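Local coordinates for tyrosine-protein kinase receptor torso (Bombyx mori, PDB 5AOQ) that acts as the receptor for prothoracicotropic hormone, whose binding stimulates MAPK signalling that leads to ERK phosphorylation and is involved in the initiation of insect metamorphosis, at residues Gln14-Ala19 / Asn115-Ile120; Gln28-Ser33 / Cys46-Glu51; Ile86-Asp91 / Gln119-Tyr124. All blocks are in the same frame, centred on the assembly; numbering follows the deposited sequence.

Interaction 1: Gln14-Ala19 / Asn115-Ile120; sequences QRYPPA and NKEYQI
Two hydrogen bonds fasten the N-terminal loop 14-19 to segment 115-120, and both belong to Y16. Its backbone N donates to Q119 OE1 over 2.7 Å; the bond is fairly straight (157° at the hydrogen), but the donor stands above the carbonyl plane. At the far end of the ring, Y16 OH donates to E117 OE1 at 2.8 Å, on its anti lone pair, with the carboxylate and ring planes nearly perpendicular (82°). Tyrosine suits the place because its ring is long enough to carry the hydroxyl out to E117.

Apolar packing lies between. Y16 CG stands anti to the carbonyl carbon, so the ring runs along the 115-120 backbone toward E117, meeting that side chain at about a right angle, and its edge atom CD2 touches Q119 CB at 3.8 Å. Q119, extended with CG anti to its backbone N, meets the loop backbone, with R15 CG 4.0 Å from Q119 NE2.

Charge enters at the margin: R15 forms a salt bridge with E136 on strand 134-140, and Q119 NE2 donates to the same carboxylate. An alanine at Y16 would remove the ring and hydroxyl, and would probably loosen the loop over the strand while costing E117 this partner. A buried, neutral amide that accepts from the loop and donates to E136 thus joins the N-terminal segment to two neighbouring strands.

Interaction 2: Gln28-Ser33 / Cys46-Glu51; sequences QDVCYS and CKTNFE
A disulfide forms the centre of this contact, joining C31 on helix 27-38 to C46 in the loop that follows, with SG to SG at 2.0 Å. Its chi3 of -83° is close to the favoured right angle and gives the bridge left-handed chirality. C31 SG lies beside its backbone N, whereas C46 SG is anti to its N (chi1 -174°), so the two cysteines reach each other from different torsions.

Beside the bridge, V30 spreads its two methyls to separate partners. CG1 meets the methyl CG2 of T48 at 4.0 Å, the two side chains crossing obliquely, while CG2 approaches F50 tip to tip, in the ring plane at the edge atom CZ, also 4.0 Å away. A branched valine suits a place that needs two such contacts.

The next shell fixes these groups. T48 sets OG1 as well as its methyl against the helix, between V30 CG1 and C31 SG, and this hydroxyl is hydrogen-bonded to G129 O; L131 packs on both T48 and F50. N49 OD1 accepts from E51 N at 2.9 Å in an Asx turn, which shapes the loop there.

Further out, Y25 of the second subunit packs on both cysteines, and D29 and Y32 lie against the hormone chain. Within the first FN3 domain, the helix rests on strand 98-101 through D29 and S33, and F50 touches L23 of helix 20-23.

Interaction 3: Ile86-Asp91 / Gln119-Tyr124; sequences ILMEHD and QIWSTY
Strands 83-88 and 118-124 run antiparallel, their local axes 4.6 Å apart and inclined at 142°, the departure from 180° reflecting marked twist. I86 and W121 form a hydrogen-bonded pair: I86 N donates to W121 O and W121 N to I86 O, each at 2.8 Å. M88 and Q119 form the second such pair, with M88 N to Q119 O and Q119 N to M88 O both at 2.7 Å. Between them L87 and I120 make a non-hydrogen-bonded pair.

I86, M88, Q119 and W121 occupy one face of the sheet. I86 holds CG1 in the crowded position between its backbone N and carbonyl carbon (chi1 59°), from which CG1 packs against W121 CB at 3.6 Å. M88 bends at chi2 and crosses the indole at about a right angle, its CG 3.8 Å from W121 CD1; the bend carries SD and CE away, so that only CB and CG pack on the ring, as an unbranched, flexible methionine allows. W134 covers I86 and W121 on this face, while L23 of helix 20-23 touches I86 and M88. L87 and I120 occupy the other face side by side, with L87 CD2 against I120 CG1 at 3.6 Å.

W121 suits its place because its indole is largely apolar yet carries one donor. NE1 gives its strongest bond to Y16 O, with a weak second one to Q119 OE1. These are the central two strands of a four-stranded sheet with order 98-101, 83-88, 118-124, 134-140, consistent with the C and F strands of an FN3 fold. The chemistry is therefore that of a core: a backbone ladder carries the pairing, L87 and I120 meet through aliphatic groups alone, the other face mixes I86 and M88 with indole and amide, and the buried indole N-H is satisfied by the N-terminal loop.

In the fold
All three contacts belong to the N-terminal part of the extracellular region, around the first FN3 domain. Interaction 3 is core: every touching residue is buried, and paired backbones do most of the work. Interaction 1 borders it, sharing Q119 and strand 118-124, but it is partly exposed and relies on side-chain polarity; a salt bridge between K116 and E89 and the packing of Y16 on H90 tie the two together. Interaction 2 stands apart, its centre about 16 Å from that of interaction 3 and about 22 Å from that of interaction 1. It too is buried, yet it joins a helix to a loop covalently and, unlike the others, faces a second subunit and the hormone.

Interaction 1: Gln14-Ala19 / Asn115-Ile120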
loop_
_atom_site.group_PDB
_atom_site.type_symbol
_atom_site.label_atom_id
_atom_site.label_comp_id
_atom_site.label_asym_id
_atom_site.label_seq_id
_atom_site.Cartn_x
_atom_site.Cartn_y
_atom_site.Cartn_z
ATOM N N GLN A 14 -23.905 -21.095 -20.700
ATOM C CA GLN A 14 -22.619 -21.627 -21.139
ATOM C C GLN A 14 -21.835 -22.214 -19.970
ATOM O O GLN A 14 -22.285 -22.171 -18.825
ATOM C CB GLN A 14 -21.792 -20.531 -21.816
ATOM C CG GLN A 14 -21.803 -20.584 -23.333
ATOM C CD GLN A 14 -20.938 -19.506 -23.956
ATOM O OE1 GLN A 14 -20.326 -18.702 -23.251
ATOM N NE2 GLN A 14 -20.884 -19.481 -25.284
ATOM N N ARG A 15 -20.660 -22.757 -20.275
ATOM C CA ARG A 15 -19.758 -23.300 -19.265
ATOM C C ARG A 15 -18.322 -22.919 -19.607
ATOM O O ARG A 15 -17.966 -22.807 -20.781
ATOM C CB ARG A 15 -19.911 -24.821 -19.168
ATOM C CG ARG A 15 -21.150 -25.262 -18.402
ATOM C CD ARG A 15 -21.598 -26.664 -18.788
ATOM N NE ARG A 15 -20.530 -27.650 -18.660
ATOM C CZ ARG A 15 -20.695 -28.957 -18.848
ATOM N NH1 ARG A 15 -21.889 -29.443 -19.161
ATOM N NH2 ARG A 15 -19.666 -29.780 -18.713
ATOM N N TYR A 16 -17.507 -22.714 -18.576
ATOM C CA TYR A 16 -16.136 -22.240 -18.748
ATOM C C TYR A 16 -15.145 -23.142 -18.013
ATOM O O TYR A 16 -14.878 -22.938 -16.830
ATOM C CB TYR A 16 -16.020 -20.797 -18.253
ATOM C CG TYR A 16 -17.130 -19.909 -18.767
ATOM C CD1 TYR A 16 -17.079 -19.366 -20.043
ATOM C CD2 TYR A 16 -18.242 -19.629 -17.981
ATOM C CE1 TYR A 16 -18.098 -18.560 -20.518
ATOM C CE2 TYR A 16 -19.263 -18.824 -18.448
ATOM C CZ TYR A 16 -19.187 -18.294 -19.716
ATOM O OH TYR A 16 -20.203 -17.492 -20.185
ATOM N N PRO A 17 -14.598 -24.149 -18.715
ATOM C CA PRO A 17 -13.680 -25.094 -18.067
ATOM C C PRO A 17 -12.359 -24.453 -17.640
ATOM O O PRO A 17 -11.979 -23.427 -18.203
ATOM C CB PRO A 17 -13.433 -26.152 -19.152
ATOM C CG PRO A 17 -14.519 -25.964 -20.152
ATOM C CD PRO A 17 -14.855 -24.514 -20.118
ATOM N N PRO A 18 -11.668 -25.050 -16.652
ATOM C CA PRO A 18 -10.382 -24.524 -16.181
ATOM C C PRO A 18 -9.321 -24.462 -17.275
ATOM O O PRO A 18 -9.311 -25.306 -18.170
ATOM C CB PRO A 18 -9.973 -25.519 -15.090
ATOM C CG PRO A 18 -11.233 -26.149 -14.650
ATOM C CD PRO A 18 -12.097 -26.218 -15.865
ATOM N N ALA A 19 -8.442 -23.469 -17.189
ATOM C CA ALA A 19 -7.363 -23.291 -18.154
ATOM C C ALA A 19 -6.018 -23.495 -17.457
ATOM O O ALA A 19 -5.539 -22.597 -16.768
ATOM C CB ALA A 19 -7.437 -21.913 -18.786
ATOM N N ASN A 115 -17.893 -6.396 -15.787
ATOM C CA ASN A 115 -19.118 -7.172 -15.952
ATOM C C ASN A 115 -18.936 -8.367 -16.882
ATOM O O ASN A 115 -19.139 -8.257 -18.092
ATOM C CB ASN A 115 -20.242 -6.277 -16.477
ATOM C CG ASN A 115 -21.534 -7.039 -16.708
ATOM O OD1 ASN A 115 -21.864 -7.964 -15.965
ATOM N ND2 ASN A 115 -22.271 -6.655 -17.743
ATOM N N LYS A 116 -18.547 -9.503 -16.311
ATOM C CA LYS A 116 -18.319 -10.719 -17.082
ATOM C C LYS A 116 -18.945 -11.924 -16.395
ATOM O O LYS A 116 -19.010 -11.984 -15.167
ATOM C CB LYS A 116 -16.822 -10.965 -17.272
ATOM C CG LYS A 116 -16.122 -9.976 -18.184
ATOM C CD LYS A 116 -14.679 -10.392 -18.404
ATOM C CE LYS A 116 -14.019 -9.597 -19.518
ATOM N NZ LYS A 116 -12.645 -10.090 -19.818
ATOM N N GLU A 117 -19.403 -12.882 -17.194
ATOM C CA GLU A 117 -19.851 -14.161 -16.663
ATOM C C GLU A 117 -18.644 -15.001 -16.283
ATOM O O GLU A 117 -17.674 -15.086 -17.038
ATOM C CB GLU A 117 -20.710 -14.914 -17.681
ATOM C CG GLU A 117 -22.188 -14.557 -17.650
ATOM C CD GLU A 117 -23.054 -15.611 -18.317
ATOM O OE1 GLU A 117 -22.517 -16.413 -19.109
ATOM O OE2 GLU A 117 -24.272 -15.639 -18.045
ATOM N N TYR A 118 -18.710 -15.618 -15.109
ATOM C CA TYR A 118 -17.665 -16.528 -14.659
ATOM C C TYR A 118 -18.278 -17.847 -14.219
ATOM O O TYR A 118 -19.483 -17.929 -13.979
ATOM C CB TYR A 118 -16.859 -15.924 -13.508
ATOM C CG TYR A 118 -16.057 -14.701 -13.883
ATOM C CD1 TYR A 118 -14.767 -14.821 -14.384
ATOM C CD2 TYR A 118 -16.585 -13.427 -13.732
ATOM C CE1 TYR A 118 -14.027 -13.706 -14.725
ATOM C CE2 TYR A 118 -15.854 -12.307 -14.070
ATOM C CZ TYR A 118 -14.576 -12.451 -14.567
ATOM O OH TYR A 118 -13.845 -11.335 -14.904
ATOM N N GLN A 119 -17.445 -18.878 -14.128
ATOM C CA GLN A 119 -17.859 -20.135 -13.519
ATOM C C GLN A 119 -16.908 -20.510 -12.396
ATOM O O GLN A 119 -15.689 -20.479 -12.564
ATOM C CB GLN A 119 -17.914 -21.258 -14.554
ATOM C CG GLN A 119 -18.532 -22.539 -14.012
ATOM C CD GLN A 119 -18.628 -23.633 -15.053
ATOM O OE1 GLN A 119 -17.890 -23.639 -16.037
ATOM N NE2 GLN A 119 -19.550 -24.566 -14.842
ATOM N N ILE A 120 -17.476 -20.859 -11.247
ATOM C CA ILE A 120 -16.683 -21.230 -10.085
ATOM C C ILE A 120 -16.189 -22.663 -10.230
ATOM O O ILE A 120 -16.944 -23.548 -10.635
ATOM C CB ILE A 120 -17.489 -21.100 -8.777
ATOM C CG1 ILE A 120 -18.150 -19.719 -8.685
ATOM C CG2 ILE A 120 -16.588 -21.352 -7.570
ATOM C CD1 ILE A 120 -19.134 -19.579 -7.542
#

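Interaction 2: Gln28-Ser33 / Cys46-Glu51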
loop_
_atom_site.group_PDB
_atom_site.type_symbol
_atom_site.label_atom_id
_atom_site.label_comp_id
_atom_site.label_asym_id
_atom_site.label_seq_id
_atom_site.Cartn_x
_atom_site.Cartn_y
_atom_site.Cartn_z
ATOM N N GLN A 28 2.611 -20.038 -7.417
ATOM C CA GLN A 28 3.345 -19.232 -6.447
ATOM C C GLN A 28 2.436 -18.896 -5.269
ATOM O O GLN A 28 2.794 -19.113 -4.114
ATOM C CB GLN A 28 3.878 -17.945 -7.084
ATOM C CG GLN A 28 4.653 -17.053 -6.116
ATOM C CD GLN A 28 5.071 -15.732 -6.734
ATOM O OE1 GLN A 28 5.176 -15.606 -7.954
ATOM N NE2 GLN A 28 5.317 -14.737 -5.889
ATOM N N ASP A 29 1.255 -18.374 -5.579
ATOM C CA ASP A 29 0.272 -18.016 -4.564
ATOM C C ASP A 29 -0.068 -19.215 -3.684
ATOM O O ASP A 29 0.040 -19.151 -2.453
ATOM C CB ASP A 29 -0.999 -17.478 -5.224
ATOM C CG ASP A 29 -0.748 -16.220 -6.036
ATOM O OD1 ASP A 29 -0.077 -15.300 -5.526
ATOM O OD2 ASP A 29 -1.225 -16.154 -7.188
ATOM N N VAL A 30 -0.468 -20.310 -4.323
ATOM C CA VAL A 30 -0.870 -21.513 -3.599
ATOM C C VAL A 30 0.284 -22.060 -2.763
ATOM O O VAL A 30 0.082 -22.509 -1.636
ATOM C CB VAL A 30 -1.372 -22.615 -4.561
ATOM C CG1 VAL A 30 -1.681 -23.906 -3.799
ATOM C CG2 VAL A 30 -2.605 -22.140 -5.312
ATOM N N CYS A 31 1.492 -22.020 -3.315
ATOM C CA CYS A 31 2.647 -22.577 -2.625
ATOM C C CYS A 31 3.067 -21.708 -1.446
ATOM O O CYS A 31 3.450 -22.226 -0.400
ATOM C CB CYS A 31 3.819 -22.749 -3.590
ATOM S SG CYS A 31 3.631 -24.125 -4.744
ATOM N N TYR A 32 2.992 -20.390 -1.610
ATOM C CA TYR A 32 3.274 -19.478 -0.505
ATOM C C TYR A 32 2.250 -19.653 0.611
ATOM O O TYR A 32 2.609 -19.935 1.755
ATOM C CB TYR A 32 3.278 -18.021 -0.980
ATOM C CG TYR A 32 4.559 -17.579 -1.659
ATOM C CD1 TYR A 32 5.200 -18.388 -2.588
ATOM C CD2 TYR A 32 5.123 -16.342 -1.374
ATOM C CE1 TYR A 32 6.366 -17.980 -3.209
ATOM C CE2 TYR A 32 6.288 -15.926 -1.988
ATOM C CZ TYR A 32 6.905 -16.748 -2.906
ATOM O OH TYR A 32 8.065 -16.339 -3.521
ATOM N N SER A 33 0.972 -19.526 0.263
ATOM C CA SER A 33 -0.101 -19.608 1.253
ATOM C C SER A 33 -0.054 -20.894 2.081
ATOM O O SER A 33 -0.612 -20.945 3.176
ATOM C CB SER A 33 -1.457 -19.493 0.559
ATOM O OG SER A 33 -1.575 -20.469 -0.457
ATOM N N CYS A 46 6.959 -27.798 -2.701
ATOM C CA CYS A 46 5.577 -27.598 -3.109
ATOM C C CYS A 46 5.367 -28.268 -4.460
ATOM O O CYS A 46 5.901 -27.812 -5.471
ATOM C CB CYS A 46 5.240 -26.112 -3.180
ATOM S SG CYS A 46 3.511 -25.737 -3.519
ATOM N N LYS A 47 4.594 -29.347 -4.472
ATOM C CA LYS A 47 4.332 -30.100 -5.693
ATOM C C LYS A 47 2.957 -29.782 -6.270
ATOM O O LYS A 47 2.248 -30.670 -6.742
ATOM C CB LYS A 47 4.483 -31.598 -5.430
ATOM C CG LYS A 47 5.775 -31.957 -4.699
ATOM C CD LYS A 47 7.002 -31.479 -5.481
ATOM C CE LYS A 47 8.296 -31.713 -4.723
ATOM N NZ LYS A 47 9.481 -31.252 -5.501
ATOM N N THR A 48 2.592 -28.505 -6.226
ATOM C CA THR A 48 1.341 -28.049 -6.812
ATOM C C THR A 48 1.515 -27.870 -8.316
ATOM O O THR A 48 2.326 -27.062 -8.769
ATOM C CB THR A 48 0.870 -26.715 -6.196
ATOM O OG1 THR A 48 0.832 -26.826 -4.768
ATOM C CG2 THR A 48 -0.513 -26.338 -6.715
ATOM N N ASN A 49 0.741 -28.638 -9.075
ATOM C CA ASN A 49 0.800 -28.631 -10.531
ATOM C C ASN A 49 -0.602 -28.526 -11.122
ATOM O O ASN A 49 -1.412 -29.443 -10.985
ATOM C CB ASN A 49 1.499 -29.899 -11.035
ATOM C CG ASN A 49 1.959 -29.786 -12.475
ATOM O OD1 ASN A 49 1.308 -29.148 -13.302
ATOM N ND2 ASN A 49 3.086 -30.418 -12.785
ATOM N N PHE A 50 -0.886 -27.405 -11.777
ATOM C CA PHE A 50 -2.203 -27.179 -12.366
ATOM C C PHE A 50 -2.354 -27.863 -13.720
ATOM O O PHE A 50 -3.471 -28.080 -14.190
ATOM C CB PHE A 50 -2.467 -25.682 -12.523
ATOM C CG PHE A 50 -2.829 -24.992 -11.242
ATOM C CD1 PHE A 50 -4.149 -24.922 -10.833
ATOM C CD2 PHE A 50 -1.856 -24.413 -10.447
ATOM C CE1 PHE A 50 -4.491 -24.287 -9.658
ATOM C CE2 PHE A 50 -2.192 -23.776 -9.269
ATOM C CZ PHE A 50 -3.512 -23.714 -8.875
ATOM N N GLU A 51 -1.230 -28.200 -14.341
ATOM C CA GLU A 51 -1.240 -28.793 -15.672
ATOM C C GLU A 51 -1.382 -30.313 -15.607
ATOM O O GLU A 51 -1.666 -30.956 -16.616
ATOM C CB GLU A 51 0.030 -28.393 -16.426
ATOM C CG GLU A 51 0.028 -26.927 -16.851
ATOM C CD GLU A 51 1.315 -26.498 -17.528
ATOM O OE1 GLU A 51 2.398 -26.736 -16.954
ATOM O OE2 GLU A 51 1.240 -25.914 -18.629
#

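Interaction 3: Ile86-Asp91 / Gln119-Tyr124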
loop_
_atom_site.group_PDB
_atom_site.type_symbol
_atom_site.label_atom_id
_atom_site.label_comp_id
_atom_site.label_asym_id
_atom_site.label_seq_id
_atom_site.Cartn_x
_atom_site.Cartn_y
_atom_site.Cartn_z
ATOM N N ILE A 86 -11.554 -21.028 -8.000
ATOM C CA ILE A 86 -11.247 -20.126 -9.108
ATOM C C ILE A 86 -12.494 -19.727 -9.894
ATOM O O ILE A 86 -13.481 -20.467 -9.929
ATOM C CB ILE A 86 -10.236 -20.763 -10.084
ATOM C CG1 ILE A 86 -10.804 -22.067 -10.651
ATOM C CG2 ILE A 86 -8.908 -21.010 -9.380
ATOM C CD1 ILE A 86 -9.975 -22.679 -11.754
ATOM N N LEU A 87 -12.426 -18.556 -10.524
ATOM C CA LEU A 87 -13.474 -18.069 -11.418
ATOM C C LEU A 87 -13.021 -18.171 -12.870
ATOM O O LEU A 87 -11.952 -17.672 -13.227
ATOM C CB LEU A 87 -13.842 -16.616 -11.094
ATOM C CG LEU A 87 -14.503 -16.333 -9.743
ATOM C CD1 LEU A 87 -14.741 -14.840 -9.585
ATOM C CD2 LEU A 87 -15.808 -17.102 -9.595
ATOM N N MET A 88 -13.839 -18.813 -13.700
ATOM C CA MET A 88 -13.468 -19.096 -15.083
ATOM C C MET A 88 -14.324 -18.365 -16.107
ATOM O O MET A 88 -15.552 -18.384 -16.039
ATOM C CB MET A 88 -13.543 -20.599 -15.346
ATOM C CG MET A 88 -12.257 -21.322 -15.018
ATOM S SD MET A 88 -10.917 -20.784 -16.097
ATOM C CE MET A 88 -9.512 -21.015 -15.018
ATOM N N GLU A 89 -13.637 -17.741 -17.061
ATOM C CA GLU A 89 -14.252 -16.971 -18.135
ATOM C C GLU A 89 -14.000 -17.672 -19.476
ATOM O O GLU A 89 -13.245 -18.641 -19.538
ATOM C CB GLU A 89 -13.687 -15.540 -18.118
ATOM C CG GLU A 89 -13.738 -14.770 -19.431
ATOM C CD GLU A 89 -13.156 -13.378 -19.314
ATOM O OE1 GLU A 89 -12.607 -13.045 -18.243
ATOM O OE2 GLU A 89 -13.250 -12.611 -20.297
ATOM N N HIS A 90 -14.645 -17.197 -20.540
ATOM C CA HIS A 90 -14.424 -17.729 -21.884
ATOM C C HIS A 90 -13.110 -17.250 -22.500
ATOM O O HIS A 90 -12.291 -18.057 -22.941
ATOM C CB HIS A 90 -15.580 -17.339 -22.805
ATOM C CG HIS A 90 -15.327 -17.639 -24.250
ATOM N ND1 HIS A 90 -14.706 -16.747 -25.099
ATOM C CD2 HIS A 90 -15.606 -18.734 -24.996
ATOM C CE1 HIS A 90 -14.617 -17.280 -26.304
ATOM N NE2 HIS A 90 -15.156 -18.485 -26.269
ATOM N N ASP A 91 -12.924 -15.934 -22.532
ATOM C CA ASP A 91 -11.762 -15.328 -23.177
ATOM C C ASP A 91 -10.460 -15.828 -22.562
ATOM O O ASP A 91 -9.568 -16.286 -23.277
ATOM C CB ASP A 91 -11.832 -13.802 -23.079
ATOM C CG ASP A 91 -13.086 -13.233 -23.718
ATOM O OD1 ASP A 91 -13.492 -13.734 -24.789
ATOM O OD2 ASP A 91 -13.666 -12.284 -23.149
ATOM N N GLN A 119 -17.445 -18.878 -14.128
ATOM C CA GLN A 119 -17.859 -20.135 -13.519
ATOM C C GLN A 119 -16.908 -20.510 -12.396
ATOM O O GLN A 119 -15.689 -20.479 -12.564
ATOM C CB GLN A 119 -17.914 -21.258 -14.554
ATOM C CG GLN A 119 -18.532 -22.539 -14.012
ATOM C CD GLN A 119 -18.628 -23.633 -15.053
ATOM O OE1 GLN A 119 -17.890 -23.639 -16.037
ATOM N NE2 GLN A 119 -19.550 -24.566 -14.842
ATOM N N ILE A 120 -17.476 -20.859 -11.247
ATOM C CA ILE A 120 -16.683 -21.230 -10.085
ATOM C C ILE A 120 -16.189 -22.663 -10.230
ATOM O O ILE A 120 -16.944 -23.548 -10.635
ATOM C CB ILE A 120 -17.489 -21.100 -8.777
ATOM C CG1 ILE A 120 -18.150 -19.719 -8.685
ATOM C CG2 ILE A 120 -16.588 -21.352 -7.570
ATOM C CD1 ILE A 120 -19.134 -19.579 -7.542
ATOM N N TRP A 121 -14.918 -22.883 -9.907
ATOM C CA TRP A 121 -14.357 -24.229 -9.858
ATOM C C TRP A 121 -13.575 -24.421 -8.565
ATOM O O TRP A 121 -12.769 -23.566 -8.187
ATOM C CB TRP A 121 -13.464 -24.490 -11.072
ATOM C CG TRP A 121 -14.221 -24.610 -12.359
ATOM C CD1 TRP A 121 -14.631 -23.591 -13.166
ATOM C CD2 TRP A 121 -14.656 -25.820 -12.988
ATOM N NE1 TRP A 121 -15.296 -24.091 -14.260
ATOM C CE2 TRP A 121 -15.326 -25.458 -14.174
ATOM C CE3 TRP A 121 -14.546 -27.176 -12.664
ATOM C CZ2 TRP A 121 -15.882 -26.401 -15.035
ATOM C CZ3 TRP A 121 -15.099 -28.112 -13.520
ATOM C CH2 TRP A 121 -15.759 -27.719 -14.691
ATOM N N SER A 122 -13.826 -25.546 -7.898
ATOM C CA SER A 122 -13.267 -25.820 -6.575
ATOM C C SER A 122 -12.319 -27.020 -6.572
ATOM O O SER A 122 -12.429 -27.909 -7.414
ATOM C CB SER A 122 -14.395 -26.057 -5.565
ATOM O OG SER A 122 -15.128 -27.231 -5.865
ATOM N N THR A 123 -11.390 -27.026 -5.618
ATOM C CA THR A 123 -10.448 -28.133 -5.450
ATOM C C THR A 123 -10.037 -28.310 -3.994
ATOM O O THR A 123 -10.018 -27.350 -3.227
ATOM C CB THR A 123 -9.176 -27.917 -6.297
ATOM O OG1 THR A 123 -9.520 -27.898 -7.685
ATOM C CG2 THR A 123 -8.147 -29.014 -6.056
ATOM N N TYR A 124 -9.725 -29.550 -3.623
ATOM C CA TYR A 124 -9.126 -29.851 -2.325
ATOM C C TYR A 124 -7.618 -30.043 -2.468
ATOM O O TYR A 124 -7.158 -30.789 -3.332
ATOM C CB TYR A 124 -9.765 -31.098 -1.710
ATOM C CG TYR A 124 -11.246 -30.953 -1.449
ATOM C CD1 TYR A 124 -11.702 -30.293 -0.318
ATOM C CD2 TYR A 124 -12.185 -31.474 -2.326
ATOM C CE1 TYR A 124 -13.050 -30.154 -0.066
ATOM C CE2 TYR A 124 -13.540 -31.340 -2.082
ATOM C CZ TYR A 124 -13.967 -30.678 -0.950
ATOM O OH TYR A 124 -15.312 -30.536 -0.695
#